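Transcription regulator PadR N-terminal domain-containing protein (PDB 3L7W) probably acts as a PadR-family transcriptional regulator that binds DNA as a dimer through winged helix-turn-helix domains. Local coordinates at the interface of chains A and B. Numbering follows the deposited sequence. Chains: chain A/B, Putative uncharacterized protein SMU.1704.

Contact 1: the interface of chains A and B. Residues chain A 17, 20, 27, 30-31, 34; chain B 98, 101, 103-105.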
loop_
_atom_site.group_PDB
_atom_site.type_symbol
_atom_site.label_atom_id
_atom_site.label_comp_id
_atom_site.label_asym_id
_atom_site.label_seq_id
_atom_site.Cartn_x
_atom_site.Cartn_y
_atom_site.Cartn_z
ATOM N N ILE A 17 0.422 -0.522 -16.343
ATOM C CA ILE A 17 -0.654 -0.285 -17.299
ATOM C C ILE A 17 -0.060 -0.054 -18.680
ATOM O O ILE A 17 -0.494 -0.639 -19.670
ATOM C CB ILE A 17 -1.483 0.931 -16.900
ATOM C CG1 ILE A 17 -2.287 0.627 -15.626
ATOM C CG2 ILE A 17 -2.426 1.317 -18.011
ATOM C CD1 ILE A 17 -2.950 1.833 -15.042
ATOM N N LYS A 20 1.079 -3.010 -20.791
ATOM C CA LYS A 20 0.119 -3.807 -21.552
ATOM C C LYS A 20 0.102 -3.272 -22.964
ATOM O O LYS A 20 0.383 -3.997 -23.925
ATOM C CB LYS A 20 -1.278 -3.743 -20.947
ATOM C CG LYS A 20 -2.230 -4.809 -21.493
ATOM C CD LYS A 20 -3.643 -4.636 -20.939
ATOM C CE LYS A 20 -4.638 -5.577 -21.612
ATOM N NZ LYS A 20 -6.044 -5.058 -21.534
ATOM N N ASP A 27 -6.539 7.511 -20.158
ATOM C CA ASP A 27 -6.741 6.079 -20.060
ATOM C C ASP A 27 -6.072 5.534 -18.798
ATOM O O ASP A 27 -6.643 4.726 -18.062
ATOM C CB ASP A 27 -6.153 5.409 -21.299
ATOM C CG ASP A 27 -6.763 4.063 -21.572
ATOM O OD1 ASP A 27 -7.909 3.851 -21.141
ATOM O OD2 ASP A 27 -6.108 3.220 -22.221
ATOM N N GLN A 30 -7.975 6.932 -15.639
ATOM C CA GLN A 30 -9.238 6.243 -15.416
ATOM C C GLN A 30 -9.069 4.872 -14.781
ATOM O O GLN A 30 -9.887 4.453 -13.964
ATOM C CB GLN A 30 -10.018 6.129 -16.720
ATOM C CG GLN A 30 -10.630 7.448 -17.128
ATOM C CD GLN A 30 -11.549 7.982 -16.049
ATOM O OE1 GLN A 30 -12.555 7.356 -15.719
ATOM N NE2 GLN A 30 -11.208 9.138 -15.491
ATOM N N THR A 31 -8.010 4.168 -15.144
ATOM C CA THR A 31 -7.828 2.831 -14.618
ATOM C C THR A 31 -7.245 2.932 -13.229
ATOM O O THR A 31 -7.548 2.130 -12.353
ATOM C CB THR A 31 -6.906 1.996 -15.494
ATOM O OG1 THR A 31 -7.632 1.559 -16.644
ATOM C CG2 THR A 31 -6.417 0.780 -14.724
ATOM N N LEU A 34 -9.578 3.624 -10.387
ATOM C CA LEU A 34 -10.260 2.426 -9.920
ATOM C C LEU A 34 -9.820 2.025 -8.511
ATOM O O LEU A 34 -10.585 1.451 -7.749
ATOM C CB LEU A 34 -10.012 1.279 -10.901
ATOM C CG LEU A 34 -11.179 0.822 -11.781
ATOM C CD1 LEU A 34 -12.253 1.906 -11.962
ATOM C CD2 LEU A 34 -10.664 0.306 -13.114
ATOM N N ILE B 98 -4.986 -4.706 -11.934
ATOM C CA ILE B 98 -4.616 -3.622 -12.820
ATOM C C ILE B 98 -3.259 -3.951 -13.426
ATOM O O ILE B 98 -3.084 -3.935 -14.636
ATOM C CB ILE B 98 -4.520 -2.305 -12.064
ATOM C CG1 ILE B 98 -5.917 -1.819 -11.677
ATOM C CG2 ILE B 98 -3.831 -1.255 -12.922
ATOM C CD1 ILE B 98 -5.926 -0.443 -11.036
ATOM N N GLY B 101 -3.408 -6.623 -16.017
ATOM C CA GLY B 101 -4.137 -6.265 -17.223
ATOM C C GLY B 101 -5.623 -6.551 -17.221
ATOM O O GLY B 101 -6.347 -6.068 -18.093
ATOM N N ILE B 103 -7.852 -5.637 -14.955
ATOM C CA ILE B 103 -8.651 -4.527 -14.476
ATOM C C ILE B 103 -8.336 -3.221 -15.210
ATOM O O ILE B 103 -7.214 -2.732 -15.171
ATOM C CB ILE B 103 -8.491 -4.361 -12.958
ATOM C CG1 ILE B 103 -8.969 -5.636 -12.253
ATOM C CG2 ILE B 103 -9.216 -3.116 -12.499
ATOM C CD1 ILE B 103 -8.941 -5.577 -10.738
ATOM N N ARG B 104 -9.353 -2.669 -15.864
ATOM C CA ARG B 104 -9.245 -1.430 -16.628
ATOM C C ARG B 104 -10.561 -0.705 -16.474
ATOM O O ARG B 104 -11.609 -1.341 -16.361
ATOM C CB ARG B 104 -9.034 -1.736 -18.117
ATOM C CG ARG B 104 -7.669 -2.291 -18.444
ATOM C CD ARG B 104 -6.583 -1.286 -18.092
ATOM N NE ARG B 104 -5.260 -1.795 -18.450
ATOM C CZ ARG B 104 -4.458 -2.444 -17.617
ATOM N NH1 ARG B 104 -4.842 -2.661 -16.366
ATOM N NH2 ARG B 104 -3.275 -2.878 -18.032
ATOM N N HIS B 105 -10.526 0.621 -16.484
ATOM C CA HIS B 105 -11.767 1.378 -16.406
ATOM C C HIS B 105 -12.704 0.991 -17.564
ATOM O O HIS B 105 -12.268 0.407 -18.563
ATOM C CB HIS B 105 -11.470 2.869 -16.437
ATOM C CG HIS B 105 -11.126 3.372 -17.800
ATOM N ND1 HIS B 105 -9.873 3.224 -18.352
ATOM C CD2 HIS B 105 -11.879 4.004 -18.730
ATOM C CE1 HIS B 105 -9.867 3.749 -19.562
ATOM N NE2 HIS B 105 -11.073 4.230 -19.816
#

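Contact 2: the interface of chains A and B. Residues chain A 3-5, 13, 34-35; chain B 91, 94-95, 98-99.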
loop_
_atom_site.group_PDB
_atom_site.type_symbol
_atom_site.label_atom_id
_atom_site.label_comp_id
_atom_site.label_asym_id
_atom_site.label_seq_id
_atom_site.Cartn_x
_atom_site.Cartn_y
_atom_site.Cartn_z
ATOM N N TYR A 3 -7.714 1.712 1.612
ATOM C CA TYR A 3 -6.314 2.038 1.783
ATOM C C TYR A 3 -5.874 2.997 0.701
ATOM O O TYR A 3 -6.303 2.887 -0.447
ATOM C CB TYR A 3 -5.487 0.775 1.755
ATOM C CG TYR A 3 -5.800 -0.191 2.876
ATOM C CD1 TYR A 3 -5.465 0.117 4.188
ATOM C CD2 TYR A 3 -6.405 -1.418 2.623
ATOM C CE1 TYR A 3 -5.716 -0.766 5.214
ATOM C CE2 TYR A 3 -6.675 -2.312 3.654
ATOM C CZ TYR A 3 -6.325 -1.971 4.951
ATOM O OH TYR A 3 -6.571 -2.830 6.000
ATOM N N PRO A 4 -5.017 3.956 1.068
ATOM C CA PRO A 4 -4.499 4.901 0.082
ATOM C C PRO A 4 -3.481 4.211 -0.811
ATOM O O PRO A 4 -2.962 3.162 -0.442
ATOM C CB PRO A 4 -3.777 5.954 0.931
ATOM C CG PRO A 4 -3.706 5.397 2.332
ATOM C CD PRO A 4 -4.287 4.021 2.340
ATOM N N VAL A 5 -3.203 4.815 -1.962
ATOM C CA VAL A 5 -2.187 4.328 -2.871
ATOM C C VAL A 5 -1.066 5.369 -2.929
ATOM O O VAL A 5 -1.272 6.485 -3.374
ATOM C CB VAL A 5 -2.770 4.164 -4.276
ATOM C CG1 VAL A 5 -1.663 3.793 -5.295
ATOM C CG2 VAL A 5 -3.908 3.162 -4.263
ATOM N N LEU A 13 1.678 1.249 -10.901
ATOM C CA LEU A 13 0.463 1.059 -11.691
ATOM C C LEU A 13 0.619 1.628 -13.095
ATOM O O LEU A 13 0.252 0.997 -14.070
ATOM C CB LEU A 13 -0.745 1.688 -10.990
ATOM C CG LEU A 13 -1.135 0.934 -9.700
ATOM C CD1 LEU A 13 -2.142 1.730 -8.916
ATOM C CD2 LEU A 13 -1.694 -0.434 -10.023
ATOM N N LEU A 34 -9.578 3.624 -10.387
ATOM C CA LEU A 34 -10.260 2.426 -9.920
ATOM C C LEU A 34 -9.820 2.025 -8.511
ATOM O O LEU A 34 -10.585 1.451 -7.749
ATOM C CB LEU A 34 -10.012 1.279 -10.901
ATOM C CG LEU A 34 -11.179 0.822 -11.781
ATOM C CD1 LEU A 34 -12.253 1.906 -11.962
ATOM C CD2 LEU A 34 -10.664 0.306 -13.114
ATOM N N ILE A 35 -8.574 2.311 -8.169
ATOM C CA ILE A 35 -8.073 1.942 -6.857
ATOM C C ILE A 35 -7.575 3.147 -6.083
ATOM O O ILE A 35 -7.463 3.095 -4.864
ATOM C CB ILE A 35 -6.966 0.850 -6.912
ATOM C CG1 ILE A 35 -6.529 0.497 -5.492
ATOM C CG2 ILE A 35 -5.756 1.305 -7.764
ATOM C CD1 ILE A 35 -6.097 -0.925 -5.313
ATOM N N TYR B 91 -7.617 -4.401 -2.086
ATOM C CA TYR B 91 -6.539 -3.526 -2.512
ATOM C C TYR B 91 -5.554 -4.336 -3.335
ATOM O O TYR B 91 -5.223 -3.970 -4.454
ATOM C CB TYR B 91 -5.819 -3.011 -1.290
ATOM C CG TYR B 91 -4.810 -1.903 -1.481
ATOM C CD1 TYR B 91 -5.207 -0.571 -1.538
ATOM C CD2 TYR B 91 -3.455 -2.176 -1.508
ATOM C CE1 TYR B 91 -4.278 0.453 -1.661
ATOM C CE2 TYR B 91 -2.519 -1.160 -1.628
ATOM C CZ TYR B 91 -2.935 0.152 -1.697
ATOM O OH TYR B 91 -1.998 1.155 -1.794
ATOM N N THR B 94 -6.912 -5.691 -6.608
ATOM C CA THR B 94 -7.204 -4.629 -7.531
ATOM C C THR B 94 -5.912 -4.138 -8.159
ATOM O O THR B 94 -5.842 -3.975 -9.364
ATOM C CB THR B 94 -7.964 -3.526 -6.841
ATOM O OG1 THR B 94 -9.202 -4.072 -6.369
ATOM C CG2 THR B 94 -8.261 -2.394 -7.818
ATOM N N ILE B 95 -4.888 -3.944 -7.337
ATOM C CA ILE B 95 -3.579 -3.582 -7.833
ATOM C C ILE B 95 -3.048 -4.659 -8.776
ATOM O O ILE B 95 -2.666 -4.378 -9.910
ATOM C CB ILE B 95 -2.628 -3.326 -6.675
ATOM C CG1 ILE B 95 -3.027 -2.011 -6.006
ATOM C CG2 ILE B 95 -1.188 -3.258 -7.162
ATOM C CD1 ILE B 95 -2.072 -1.574 -4.941
ATOM N N ILE B 98 -4.986 -4.706 -11.934
ATOM C CA ILE B 98 -4.616 -3.622 -12.820
ATOM C C ILE B 98 -3.259 -3.951 -13.426
ATOM O O ILE B 98 -3.084 -3.935 -14.636
ATOM C CB ILE B 98 -4.520 -2.305 -12.064
ATOM C CG1 ILE B 98 -5.917 -1.819 -11.677
ATOM C CG2 ILE B 98 -3.831 -1.255 -12.922
ATOM C CD1 ILE B 98 -5.926 -0.443 -11.036
ATOM N N VAL B 99 -2.311 -4.290 -12.564
ATOM C CA VAL B 99 -0.973 -4.612 -12.987
ATOM C C VAL B 99 -0.914 -5.731 -14.011
ATOM O O VAL B 99 -0.133 -5.657 -14.967
ATOM C CB VAL B 99 -0.083 -4.921 -11.803
ATOM C CG1 VAL B 99 1.209 -5.607 -12.273
ATOM C CG2 VAL B 99 0.219 -3.621 -11.065
#

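Contact 1: the interface of chains A and B
B:His105, in the C-terminal tail of chain B, lays its imidazole across helix 25-32 of chain A and is held there by A:Thr31. The threonine hydroxyl is gripped twice by this one residue: the backbone N of B:His105 donates to A:Thr31 OG1 at 3.0 Å, and OG1 also pairs with the ring nitrogen ND1 at 3.3 Å, nearly straight at 168°, where either atom could be the donor. The ring can fold back over its own backbone N because its CG takes the crowded position between N and the carbonyl carbon (chi1 76°). OG1 lies at the ring edge in plane, so the two bonds fix both the tail and the rotation of the imidazole. Over one face sits the CB methylene of A:Gln30, 3.3 Å from the ring centroid, a CH-pi contact; the amide beyond it stands almost perpendicular to the ring. A:Asp27 lies near the ring rim with its carboxylate turned 83° from the imidazole plane.

B:Arg104 runs back towards helix 7-20, its chain bent at chi2. Its NH1 ties the chain to itself, donating to the carbonyl O of B:Ile98 at 2.8 Å, on a lone pair, and to B:Ile103 O at 2.7 Å from above that carbonyl's plane. The guanidinium thus braces the turn after helix 75-100. A:Lys20, extended, meets it tip to tip, its CD lying 3.4 Å from B:Arg104 NH2; the contact is through the aliphatic chain, and the like charges probably disfavour closer approach of NZ. B:Ile98 lies alongside A:Ile17, pointing the same way, with B:Ile98 CG2 3.6 Å from A:Ile17 CG1. A:Thr31 slides past B:Ile98 in the opposite direction, its methyl against the isoleucine.

The site lies where the end of helix 75-100 and the tail of one subunit dock against helices 7-20 and 25-32 of the other.

Contact 2: the interface of chains A and B
The delta-methyl of A:Ile35 drives into helix 75-100 of chain B between B:Tyr91, B:Thr94 and B:Ile95. Its CD1 lies 3.3 Å from B:Ile95 CG1, tighter than usual van der Waals contact, with the two side chains crossing at about a right angle. The same methyl is 3.5 Å from B:Thr94 CB, and the threonine slides past the isoleucine in the opposite direction, its CG2 methyl turned to A:Ile35 CB. The other branch, A:Ile35 CG2, meets the CD1 methyl of B:Ile98 at 3.7 Å. Further along helix 75-100, A:Leu13 of helix 7-20 brings one branch, CD2, across B:Ile98 CG2 at 3.7 Å and reaches B:Val99 CG2 as well, so a leucine methyl rests between two branched residues.

At the other end of the patch B:Tyr91 provides the polar link. Its phenol OH donates to the carbonyl O of A:Pro4 at 2.6 Å, in the carbonyl plane and on a lone pair, with a C=O...O angle of 131°. A:Tyr3 touches the ring with its CB, 3.6 Å from B:Tyr91 CD1, while A:Val5 CG2 packs obliquely near the hydroxyl.

Torsions set these groups in place. A:Ile35 has CG1 anti to the backbone N (chi1 -178°), which extends CD1 towards the helix and leaves CG2 in the crowded position facing B:Ile98. B:Tyr91 likewise has CG anti to N (chi1 -170°), carrying its hydroxyl out to the N-terminal segment of chain A. Together the apolar ridge and the phenol bond hold the long C-terminal helix of one subunit against its partner's N-terminal segment, helix 7-20 and the loop after helix 25-32, a pairing that probably supports the dimer typical of PadR regulators.

Contact 1 and contact 2 lie next to each other, the centres of their C-alpha atoms about 10 Å apart, and share A:Leu34 and B:Ile98. Helix 75-100 of chain B runs through both: contact 2 uses its last turns, and contact 1 takes over at its end and in the tail beyond. On chain A, helix 7-20 also serves both. They therefore form one continuous surface, chiefly apolar in contact 2 and more polar in contact 1. The two-fold axis repeats it with the chains exchanged, so each subunit lends its C-terminal helix to the other, which probably fixes the spacing of the two DNA-binding domains.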